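Local coordinates for protein dioxygenase (Pseudomonas brassicacearum, PDB 5V2D) that probably uses a bound iron ion and molecular oxygen to cleave the central double bond of lignin-derived stilbenes, giving two aldehydes, at residues Val144-Leu152 against Met163-Trp174; Asn459-Val470 against Ala482-Met492. All blocks are in the same frame, centred on the assembly; numbering follows the deposited sequence.

Contact 1. Residues Val144-Leu152 against Met163-Trp174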
loop_
_atom_site.group_PDB
_atom_site.type_symbol
_atom_site.label_atom_id
_atom_site.label_comp_id
_atom_site.label_asym_id
_atom_site.label_seq_id
_atom_site.Cartn_x
_atom_site.Cartn_y
_atom_site.Cartn_z
ATOM N N VAL A 144 2.132 -3.067 6.582
ATOM C CA VAL A 144 2.472 -3.851 7.748
ATOM C C VAL A 144 2.400 -5.309 7.388
ATOM O O VAL A 144 1.559 -5.712 6.584
ATOM C CB VAL A 144 1.576 -3.507 8.966
ATOM C CG1 VAL A 144 1.963 -2.192 9.601
ATOM C CG2 VAL A 144 0.094 -3.453 8.580
ATOM N N ILE A 145 3.293 -6.123 7.947
ATOM C CA ILE A 145 3.238 -7.572 7.739
ATOM C C ILE A 145 3.861 -8.282 8.917
ATOM O O ILE A 145 4.846 -7.800 9.457
ATOM C CB ILE A 145 3.948 -7.967 6.424
ATOM C CG1 ILE A 145 3.468 -9.296 5.946
ATOM C CG2 ILE A 145 5.486 -7.983 6.558
ATOM C CD1 ILE A 145 3.964 -9.660 4.576
ATOM N N PRO A 146 3.276 -9.411 9.364
ATOM C CA PRO A 146 3.945 -10.198 10.418
ATOM C C PRO A 146 5.125 -10.963 9.853
ATOM O O PRO A 146 5.042 -11.526 8.789
ATOM C CB PRO A 146 2.859 -11.242 10.875
ATOM C CG PRO A 146 1.620 -10.785 10.260
ATOM C CD PRO A 146 2.013 -10.038 8.992
ATOM N N HIS A 147 6.218 -10.980 10.592
ATOM C CA HIS A 147 7.407 -11.755 10.158
ATOM C C HIS A 147 8.286 -12.037 11.383
ATOM O O HIS A 147 8.627 -11.152 12.159
ATOM C CB HIS A 147 8.189 -11.003 9.070
ATOM C CG HIS A 147 9.557 -11.570 8.827
ATOM N ND1 HIS A 147 9.737 -12.767 8.150
ATOM C CD2 HIS A 147 10.787 -11.147 9.228
ATOM C CE1 HIS A 147 11.043 -13.023 8.094
ATOM N NE2 HIS A 147 11.705 -12.069 8.742
ATOM N N ASN A 148 8.606 -13.334 11.570
ATOM C CA ASN A 148 9.580 -13.781 12.581
ATOM C C ASN A 148 9.311 -13.193 13.940
ATOM O O ASN A 148 10.215 -12.631 14.603
ATOM C CB ASN A 148 10.986 -13.367 12.068
ATOM C CG ASN A 148 12.123 -14.025 12.811
ATOM O OD1 ASN A 148 11.939 -15.061 13.421
ATOM N ND2 ASN A 148 13.330 -13.402 12.737
ATOM N N GLY A 149 8.063 -13.251 14.356
ATOM C CA GLY A 149 7.684 -12.905 15.704
ATOM C C GLY A 149 7.457 -11.421 15.990
ATOM O O GLY A 149 7.194 -11.033 17.117
ATOM N N VAL A 150 7.589 -10.588 14.955
ATOM C CA VAL A 150 7.252 -9.177 15.065
ATOM C C VAL A 150 6.302 -8.732 13.956
ATOM O O VAL A 150 6.045 -9.448 12.976
ATOM C CB VAL A 150 8.531 -8.276 15.088
ATOM C CG1 VAL A 150 9.439 -8.664 16.221
ATOM C CG2 VAL A 150 9.295 -8.303 13.791
ATOM N N LEU A 151 5.761 -7.513 14.134
ATOM C CA LEU A 151 5.066 -6.818 13.046
ATOM C C LEU A 151 6.082 -5.846 12.384
ATOM O O LEU A 151 6.720 -5.059 13.088
ATOM C CB LEU A 151 3.928 -5.977 13.611
ATOM C CG LEU A 151 2.988 -5.431 12.487
ATOM C CD1 LEU A 151 2.169 -6.538 11.884
ATOM C CD2 LEU A 151 2.083 -4.347 13.003
ATOM N N LEU A 152 6.219 -5.940 11.062
ATOM C CA LEU A 152 7.070 -5.001 10.325
ATOM C C LEU A 152 6.202 -3.890 9.767
ATOM O O LEU A 152 5.163 -4.173 9.149
ATOM C CB LEU A 152 7.741 -5.675 9.182
ATOM C CG LEU A 152 8.762 -6.757 9.621
ATOM C CD1 LEU A 152 9.347 -7.351 8.343
ATOM C CD2 LEU A 152 9.800 -6.227 10.593
ATOM N N MET A 163 7.566 -3.790 15.401
ATOM C CA MET A 163 6.671 -3.557 16.475
ATOM C C MET A 163 6.210 -4.847 17.143
ATOM O O MET A 163 6.126 -5.912 16.520
ATOM C CB MET A 163 5.483 -2.773 15.947
ATOM C CG MET A 163 5.883 -1.445 15.232
ATOM S SD MET A 163 4.336 -0.793 14.514
ATOM C CE MET A 163 3.858 0.393 15.792
ATOM N N ASP A 164 5.840 -4.721 18.419
ATOM C CA ASP A 164 5.325 -5.878 19.167
ATOM C C ASP A 164 3.930 -6.215 18.596
ATOM O O ASP A 164 3.049 -5.312 18.468
ATOM C CB ASP A 164 5.237 -5.538 20.646
ATOM C CG ASP A 164 4.719 -6.689 21.473
ATOM O OD1 ASP A 164 3.535 -7.078 21.433
ATOM O OD2 ASP A 164 5.518 -7.220 22.215
ATOM N N LEU A 165 3.716 -7.475 18.258
ATOM C CA LEU A 165 2.431 -7.912 17.675
ATOM C C LEU A 165 1.194 -7.638 18.573
ATOM O O LEU A 165 0.122 -7.378 18.068
ATOM C CB LEU A 165 2.489 -9.394 17.404
ATOM C CG LEU A 165 3.354 -9.732 16.143
ATOM C CD1 LEU A 165 3.827 -11.200 16.204
ATOM C CD2 LEU A 165 2.616 -9.369 14.807
ATOM N N GLU A 166 1.359 -7.648 19.905
ATOM C CA GLU A 166 0.233 -7.424 20.797
ATOM C C GLU A 166 0.096 -5.989 21.204
ATOM O O GLU A 166 -0.983 -5.454 21.092
ATOM C CB GLU A 166 0.342 -8.294 22.037
ATOM C CG GLU A 166 0.358 -9.796 21.651
ATOM C CD GLU A 166 0.180 -10.740 22.845
ATOM O OE1 GLU A 166 -0.614 -11.723 22.722
ATOM O OE2 GLU A 166 0.822 -10.485 23.912
ATOM N N THR A 167 1.171 -5.353 21.666
ATOM C CA THR A 167 1.066 -4.010 22.214
ATOM C C THR A 167 1.304 -2.885 21.192
ATOM O O THR A 167 1.035 -1.761 21.487
ATOM C CB THR A 167 2.101 -3.776 23.334
ATOM O OG1 THR A 167 3.389 -3.797 22.761
ATOM C CG2 THR A 167 2.038 -4.878 24.420
ATOM N N LEU A 168 1.898 -3.208 20.069
ATOM C CA LEU A 168 2.332 -2.202 19.051
ATOM C C LEU A 168 3.418 -1.255 19.597
ATOM O O LEU A 168 3.665 -0.190 19.021
ATOM C CB LEU A 168 1.156 -1.483 18.445
ATOM C CG LEU A 168 0.149 -2.366 17.727
ATOM C CD1 LEU A 168 -1.005 -1.409 17.259
ATOM C CD2 LEU A 168 0.805 -3.057 16.554
ATOM N N GLU A 169 4.113 -1.701 20.663
ATOM C CA GLU A 169 5.329 -1.025 21.114
ATOM C C GLU A 169 6.367 -1.107 19.954
ATOM O O GLU A 169 6.513 -2.135 19.306
ATOM C CB GLU A 169 5.868 -1.652 22.445
ATOM C CG GLU A 169 7.108 -0.961 22.987
ATOM C CD GLU A 169 7.826 -1.742 24.149
ATOM O OE1 GLU A 169 7.405 -2.895 24.604
ATOM O OE2 GLU A 169 8.892 -1.182 24.569
ATOM N N THR A 170 7.065 -0.011 19.689
ATOM C CA THR A 170 8.135 0.000 18.692
ATOM C C THR A 170 9.380 -0.687 19.241
ATOM O O THR A 170 9.857 -0.332 20.293
ATOM C CB THR A 170 8.439 1.429 18.225
ATOM O OG1 THR A 170 7.269 1.980 17.581
ATOM C CG2 THR A 170 9.526 1.414 17.234
ATOM N N LEU A 171 9.890 -1.652 18.515
ATOM C CA LEU A 171 11.124 -2.385 18.868
ATOM C C LEU A 171 12.351 -1.819 18.244
ATOM O O LEU A 171 13.415 -1.928 18.814
ATOM C CB LEU A 171 11.015 -3.867 18.482
ATOM C CG LEU A 171 9.774 -4.507 19.127
ATOM C CD1 LEU A 171 9.469 -5.948 18.735
ATOM C CD2 LEU A 171 9.916 -4.395 20.661
ATOM N N GLY A 172 12.266 -1.113 17.124
ATOM C CA GLY A 172 13.473 -0.460 16.528
ATOM C C GLY A 172 13.498 -0.822 15.060
ATOM O O GLY A 172 12.665 -1.606 14.547
ATOM N N GLU A 173 14.459 -0.271 14.373
ATOM C CA GLU A 173 14.697 -0.595 12.998
ATOM C C GLU A 173 15.003 -2.081 12.918
ATOM O O GLU A 173 15.756 -2.611 13.703
ATOM C CB GLU A 173 15.848 0.218 12.433
ATOM C CG GLU A 173 16.070 -0.042 10.971
ATOM C CD GLU A 173 17.242 0.778 10.383
ATOM O OE1 GLU A 173 18.381 0.480 10.848
ATOM O OE2 GLU A 173 17.073 1.634 9.441
ATOM N N TRP A 174 14.426 -2.747 11.957
ATOM C CA TRP A 174 14.679 -4.176 11.759
ATOM C C TRP A 174 15.671 -4.378 10.630
ATOM O O TRP A 174 15.399 -4.085 9.482
ATOM C CB TRP A 174 13.365 -4.925 11.431
ATOM C CG TRP A 174 13.396 -6.366 11.627
ATOM C CD1 TRP A 174 13.448 -7.299 10.668
ATOM C CD2 TRP A 174 13.375 -7.072 12.852
ATOM N NE1 TRP A 174 13.411 -8.567 11.202
ATOM C CE2 TRP A 174 13.392 -8.466 12.543
ATOM C CE3 TRP A 174 13.338 -6.678 14.193
ATOM C CZ2 TRP A 174 13.383 -9.465 13.517
ATOM C CZ3 TRP A 174 13.329 -7.667 15.174
ATOM C CH2 TRP A 174 13.316 -9.040 14.824
HETATM O O HOH W 1 13.684 -11.371 10.544
HETATM O O HOH W 2 5.863 -9.325 18.867
#
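Trp-174 lays one face of its indole over Val-150 and Leu-152. Its CB starts beside Leu-152 CD2 (3.9 Å), and that methyl carries on over the five-membered ring, 3.7 Å from Trp-174 CG. Val-150 CG2 stands over the same face, 4.1 Å from the centroid of the six-membered ring and 3° off its normal, a CH-pi contact. Chi1 of -58° sets Val-150 CG1 anti to the carbonyl carbon, where it meets Leu-171 CD1 at 3.7 Å. Trp-174 NE1 donates a hydrogen bond to a water in the ring plane (2.9 Å) that also binds His-147 NE2 and accepts from Asn-148 ND2, so the type I' turn from His-147 to Val-150 is tied to the tryptophan. Both segments belong to a four-stranded antiparallel sheet, one blade of the beta-propeller characteristic of carotenoid-cleaving oxygenases, and Leu-151 pairs with Met-163 by two backbone bonds, one from Leu-151 N to Met-163 O at 2.9 Å. Leu-165 drapes over the hairpin, CD1 against Gly-149 O (3.5 Å) and CD2 against Leu-151 CB (3.8 Å). Cutting it to an alanine would probably open a gap over Gly-149 and Leu-151. A second water bridges Gly-149 O and Leu-165 N.

Contact 2. Residues Asn459-Val470 against Ala482-Met492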
loop_
_atom_site.group_PDB
_atom_site.type_symbol
_atom_site.label_atom_id
_atom_site.label_comp_id
_atom_site.label_asym_id
_atom_site.label_seq_id
_atom_site.Cartn_x
_atom_site.Cartn_y
_atom_site.Cartn_z
ATOM N N ASN A 459 -15.635 4.448 5.757
ATOM C CA ASN A 459 -15.601 5.828 6.132
ATOM C C ASN A 459 -16.997 6.401 5.801
ATOM O O ASN A 459 -17.361 6.452 4.626
ATOM C CB ASN A 459 -14.540 6.632 5.335
ATOM C CG ASN A 459 -13.215 5.933 5.223
ATOM O OD1 ASN A 459 -12.639 5.583 6.236
ATOM N ND2 ASN A 459 -12.785 5.609 3.915
ATOM N N LEU A 460 -17.698 6.874 6.816
ATOM C CA LEU A 460 -18.995 7.492 6.649
ATOM C C LEU A 460 -18.687 8.966 6.658
ATOM O O LEU A 460 -18.585 9.600 7.718
ATOM C CB LEU A 460 -19.921 7.095 7.771
ATOM C CG LEU A 460 -20.751 5.799 7.773
ATOM C CD1 LEU A 460 -21.001 5.196 6.433
ATOM C CD2 LEU A 460 -20.116 4.749 8.636
ATOM N N ILE A 461 -18.455 9.497 5.484
ATOM C CA ILE A 461 -17.736 10.741 5.386
ATOM C C ILE A 461 -18.557 11.978 5.608
ATOM O O ILE A 461 -17.966 13.014 5.939
ATOM C CB ILE A 461 -16.945 10.867 4.097
ATOM C CG1 ILE A 461 -17.776 10.753 2.862
ATOM C CG2 ILE A 461 -15.867 9.827 4.023
ATOM C CD1 ILE A 461 -16.931 10.947 1.606
ATOM N N ALA A 462 -19.883 11.887 5.508
ATOM C CA ALA A 462 -20.739 13.007 5.882
ATOM C C ALA A 462 -20.814 13.098 7.377
ATOM O O ALA A 462 -20.882 14.182 7.883
ATOM C CB ALA A 462 -22.139 12.823 5.301
ATOM N N GLU A 463 -20.795 11.991 8.097
ATOM C CA GLU A 463 -20.841 12.070 9.568
ATOM C C GLU A 463 -19.458 12.158 10.187
ATOM O O GLU A 463 -19.349 12.343 11.359
ATOM C CB GLU A 463 -21.546 10.875 10.144
ATOM C CG GLU A 463 -22.929 10.648 9.553
ATOM C CD GLU A 463 -23.439 9.260 10.044
ATOM O OE1 GLU A 463 -23.855 8.403 9.261
ATOM O OE2 GLU A 463 -23.364 8.921 11.261
ATOM N N GLU A 464 -18.406 11.975 9.401
ATOM C CA GLU A 464 -17.033 11.772 9.938
ATOM C C GLU A 464 -16.964 10.661 10.999
ATOM O O GLU A 464 -16.404 10.851 12.065
ATOM C CB GLU A 464 -16.431 13.077 10.529
ATOM C CG GLU A 464 -16.479 14.196 9.491
ATOM C CD GLU A 464 -15.489 15.327 9.692
ATOM O OE1 GLU A 464 -14.976 15.552 10.813
ATOM O OE2 GLU A 464 -15.232 15.992 8.675
ATOM N N ARG A 465 -17.519 9.527 10.679
ATOM C CA ARG A 465 -17.590 8.332 11.542
ATOM C C ARG A 465 -16.920 7.212 10.761
ATOM O O ARG A 465 -16.837 7.275 9.536
ATOM C CB ARG A 465 -19.085 7.943 11.789
ATOM C CG ARG A 465 -19.369 7.180 13.044
ATOM C CD ARG A 465 -20.834 7.245 13.529
ATOM N NE ARG A 465 -21.782 6.830 12.463
ATOM C CZ ARG A 465 -22.099 5.569 12.073
ATOM N NH1 ARG A 465 -21.518 4.454 12.527
ATOM N NH2 ARG A 465 -23.072 5.375 11.160
ATOM N N SER A 466 -16.550 6.147 11.436
ATOM C CA SER A 466 -15.863 5.019 10.869
ATOM C C SER A 466 -16.435 3.756 11.459
ATOM O O SER A 466 -16.781 3.719 12.636
ATOM C CB SER A 466 -14.336 5.103 11.184
ATOM O OG SER A 466 -13.778 6.284 10.664
ATOM N N GLU A 467 -16.535 2.723 10.640
ATOM C CA GLU A 467 -16.893 1.361 11.064
ATOM C C GLU A 467 -15.912 0.411 10.430
ATOM O O GLU A 467 -15.474 0.675 9.311
ATOM C CB GLU A 467 -18.307 0.930 10.515
ATOM C CG GLU A 467 -19.372 1.834 11.066
ATOM C CD GLU A 467 -20.815 1.530 10.500
ATOM O OE1 GLU A 467 -20.926 0.854 9.516
ATOM O OE2 GLU A 467 -21.805 1.981 11.058
ATOM N N LEU A 468 -15.624 -0.687 11.101
ATOM C CA LEU A 468 -14.953 -1.757 10.436
ATOM C C LEU A 468 -16.066 -2.782 9.996
ATOM O O LEU A 468 -16.772 -3.354 10.880
ATOM C CB LEU A 468 -14.010 -2.418 11.383
ATOM C CG LEU A 468 -13.042 -3.430 10.808
ATOM C CD1 LEU A 468 -12.132 -2.793 9.785
ATOM C CD2 LEU A 468 -12.254 -4.074 11.971
ATOM N N VAL A 469 -16.282 -2.927 8.693
ATOM C CA VAL A 469 -17.373 -3.794 8.216
ATOM C C VAL A 469 -16.872 -5.193 7.869
ATOM O O VAL A 469 -15.719 -5.361 7.415
ATOM C CB VAL A 469 -18.132 -3.206 7.031
ATOM C CG1 VAL A 469 -18.837 -1.950 7.513
ATOM C CG2 VAL A 469 -17.280 -2.980 5.798
ATOM N N VAL A 470 -17.722 -6.185 8.118
ATOM C CA VAL A 470 -17.426 -7.550 7.796
ATOM C C VAL A 470 -18.498 -8.107 6.854
ATOM O O VAL A 470 -19.674 -8.138 7.210
ATOM C CB VAL A 470 -17.400 -8.398 9.077
ATOM C CG1 VAL A 470 -17.013 -9.841 8.707
ATOM C CG2 VAL A 470 -16.457 -7.817 10.152
ATOM N N ALA A 482 -21.755 -7.832 9.855
ATOM C CA ALA A 482 -21.424 -7.155 11.114
ATOM C C ALA A 482 -20.783 -5.822 10.819
ATOM O O ALA A 482 -20.020 -5.688 9.872
ATOM C CB ALA A 482 -20.492 -7.987 11.951
ATOM N N ARG A 483 -21.168 -4.816 11.573
ATOM C CA ARG A 483 -20.547 -3.488 11.538
ATOM C C ARG A 483 -19.974 -3.184 12.894
ATOM O O ARG A 483 -20.701 -3.124 13.885
ATOM C CB ARG A 483 -21.542 -2.396 11.181
ATOM C CG ARG A 483 -22.243 -2.591 9.820
ATOM C CD ARG A 483 -23.214 -1.474 9.640
ATOM N NE ARG A 483 -23.926 -1.460 8.388
ATOM C CZ ARG A 483 -23.716 -0.578 7.410
ATOM N NH1 ARG A 483 -22.804 0.372 7.451
ATOM N NH2 ARG A 483 -24.406 -0.664 6.330
ATOM N N ILE A 484 -18.649 -3.033 12.934
ATOM C CA ILE A 484 -17.940 -2.763 14.187
ATOM C C ILE A 484 -17.736 -1.255 14.319
ATOM O O ILE A 484 -16.993 -0.652 13.529
ATOM C CB ILE A 484 -16.626 -3.540 14.210
ATOM C CG1 ILE A 484 -16.909 -5.040 14.055
ATOM C CG2 ILE A 484 -15.852 -3.254 15.447
ATOM C CD1 ILE A 484 -15.652 -5.717 13.472
ATOM N N ARG A 485 -18.419 -0.627 15.294
ATOM C CA ARG A 485 -18.425 0.829 15.361
ATOM C C ARG A 485 -17.133 1.267 16.080
ATOM O O ARG A 485 -16.714 0.628 17.022
ATOM C CB ARG A 485 -19.615 1.355 16.125
ATOM C CG ARG A 485 -20.949 1.163 15.421
ATOM C CD ARG A 485 -22.034 1.994 16.172
ATOM N NE ARG A 485 -23.341 1.553 15.690
ATOM C CZ ARG A 485 -24.098 0.600 16.218
ATOM N NH1 ARG A 485 -23.760 -0.016 17.342
ATOM N NH2 ARG A 485 -25.266 0.324 15.645
ATOM N N ILE A 486 -16.505 2.283 15.557
ATOM C CA ILE A 486 -15.255 2.857 16.131
ATOM C C ILE A 486 -15.671 4.209 16.655
ATOM O O ILE A 486 -16.307 4.984 15.946
ATOM C CB ILE A 486 -14.188 2.960 15.051
ATOM C CG1 ILE A 486 -13.903 1.558 14.515
ATOM C CG2 ILE A 486 -12.871 3.431 15.671
ATOM C CD1 ILE A 486 -13.423 1.557 13.133
ATOM N N PRO A 487 -15.290 4.540 17.898
ATOM C CA PRO A 487 -15.766 5.752 18.503
ATOM C C PRO A 487 -15.055 7.044 18.089
ATOM O O PRO A 487 -15.337 8.127 18.632
ATOM C CB PRO A 487 -15.520 5.478 19.968
ATOM C CG PRO A 487 -14.414 4.527 20.007
ATOM C CD PRO A 487 -14.646 3.646 18.858
ATOM N N PHE A 488 -14.122 6.927 17.176
ATOM C CA PHE A 488 -13.454 8.057 16.568
ATOM C C PHE A 488 -13.208 7.781 15.125
ATOM O O PHE A 488 -13.198 6.645 14.715
ATOM C CB PHE A 488 -12.106 8.441 17.322
ATOM C CG PHE A 488 -11.053 7.370 17.271
ATOM C CD1 PHE A 488 -10.157 7.323 16.254
ATOM C CD2 PHE A 488 -10.940 6.442 18.273
ATOM C CE1 PHE A 488 -9.148 6.301 16.191
ATOM C CE2 PHE A 488 -10.011 5.376 18.180
ATOM C CZ PHE A 488 -9.122 5.339 17.134
ATOM N N ARG A 489 -13.041 8.850 14.370
ATOM C CA ARG A 489 -12.772 8.782 12.934
ATOM C C ARG A 489 -11.350 8.235 12.615
ATOM O O ARG A 489 -10.332 8.751 13.102
ATOM C CB ARG A 489 -12.853 10.179 12.315
ATOM C CG ARG A 489 -12.569 10.235 10.823
ATOM C CD ARG A 489 -12.597 11.706 10.365
ATOM N NE ARG A 489 -11.616 12.497 11.077
ATOM C CZ ARG A 489 -10.355 12.665 10.691
ATOM N NH1 ARG A 489 -9.869 12.224 9.505
ATOM N NH2 ARG A 489 -9.575 13.418 11.512
ATOM N N MET A 490 -11.322 7.243 11.768
ATOM C CA MET A 490 -10.058 6.666 11.284
ATOM C C MET A 490 -9.702 7.468 10.036
ATOM O O MET A 490 -10.454 7.456 9.031
ATOM C CB MET A 490 -10.272 5.197 10.891
ATOM C CG MET A 490 -10.695 4.277 12.044
ATOM S SD MET A 490 -9.478 3.971 13.331
ATOM C CE MET A 490 -8.448 2.823 12.460
ATOM N N ARG A 491 -8.504 8.031 10.039
ATOM C CA ARG A 491 -7.983 8.685 8.814
ATOM C C ARG A 491 -7.779 7.625 7.712
ATOM O O ARG A 491 -7.563 6.456 7.969
ATOM C CB ARG A 491 -6.655 9.368 9.135
ATOM C CG ARG A 491 -6.178 10.327 8.103
ATOM C CD ARG A 491 -4.979 11.137 8.671
ATOM N NE ARG A 491 -4.729 12.304 7.795
ATOM C CZ ARG A 491 -3.704 12.438 6.939
ATOM N NH1 ARG A 491 -3.634 13.553 6.201
ATOM N NH2 ARG A 491 -2.748 11.498 6.772
ATOM N N MET A 492 -7.801 8.071 6.489
ATOM C CA MET A 492 -7.470 7.188 5.356
ATOM C C MET A 492 -6.152 6.538 5.600
ATOM O O MET A 492 -5.240 7.192 6.091
ATOM C CB MET A 492 -7.536 7.959 4.034
ATOM C CG MET A 492 -7.246 7.162 2.793
ATOM S SD MET A 492 -8.496 5.863 2.617
ATOM C CE MET A 492 -7.994 5.048 1.145
HETATM O O HOH W 3 -13.247 13.952 12.668
HETATM O O HOH W 4 -16.214 6.866 14.186
#
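Glu-467 has its carboxylate gripped by two arginines, one on each oxygen. OE1 accepts an N-H bond from Arg-483 NH1 across the strand pair at 2.8 Å, part of a salt bridge, using its syn lone pair; the oxygen lies nearly in the guanidinium plane, although the two flat groups are turned 76° apart. OE2 is held from its anti side, somewhat out of the carboxylate plane, by Arg-465 NH1 at 2.9 Å. Arg-465 in turn sends NE to Glu-463 OE2, so four side chains form one salt-bridge network, which should keep the carboxylate from turning and help balance its charge. Glu-467 reaches these partners with CG anti to its carbonyl carbon (chi1 -62°) and an extended chain beyond.

Strands 465-472 and 482-486 make an antiparallel hairpin within a five-stranded sheet, one blade of the propeller. The charged network shares its face with Val-469, whose CG1 lies alongside the aliphatic part of Arg-483. On the other face, beyond Ser-466, the neighbours are apolar: Leu-468 and Ile-484, a hydrogen-bonded pair, lie side by side, with Leu-468 CB 4.0 Å from Ile-484 CB. Val-470 CG2 touches Ile-484 CD1. Phe-92 of strand 85-93 covers Leu-468 and Ile-484.

After Ile-486 the chain swings out through Pro-487 and Phe-488 and comes in again, where Ser-466 catches it: the backbone N of Met-490 donates to Ser-466 OG over 2.9 Å in an almost straight bond (174°). A water spans Ser-466 N and Ile-486 O, 2.6 Å from the latter. Arg-489 packs its CB on Glu-464 O at 3.6 Å. Its NE reaches Glu-464 OE1 through another water, 2.7 Å from NE; that carboxylate also has a salt bridge to Lys-37, and Arg-489 NH1 bonds to the carbonyl oxygens of Ala-34 and Lys-37.

In the fold
Contacts 1 and 2 belong to two different blades of the propeller; their centres are 25 Å apart and their nearest atoms about 10 Å, so neither touches the other. Strand 85-93, in a third sheet, meets both. Val-87 packs on Leu-151, Met-163 and Leu-168 of contact 1, while Ser-88 and Phe-90 meet Met-490 and Leu-468 of contact 2. Contact 2 runs on towards the metal site: the side chain of Met-492 lies about 11 Å from the iron, and three residues later comes His-495, which binds that iron together with His-188, His-239 and His-304.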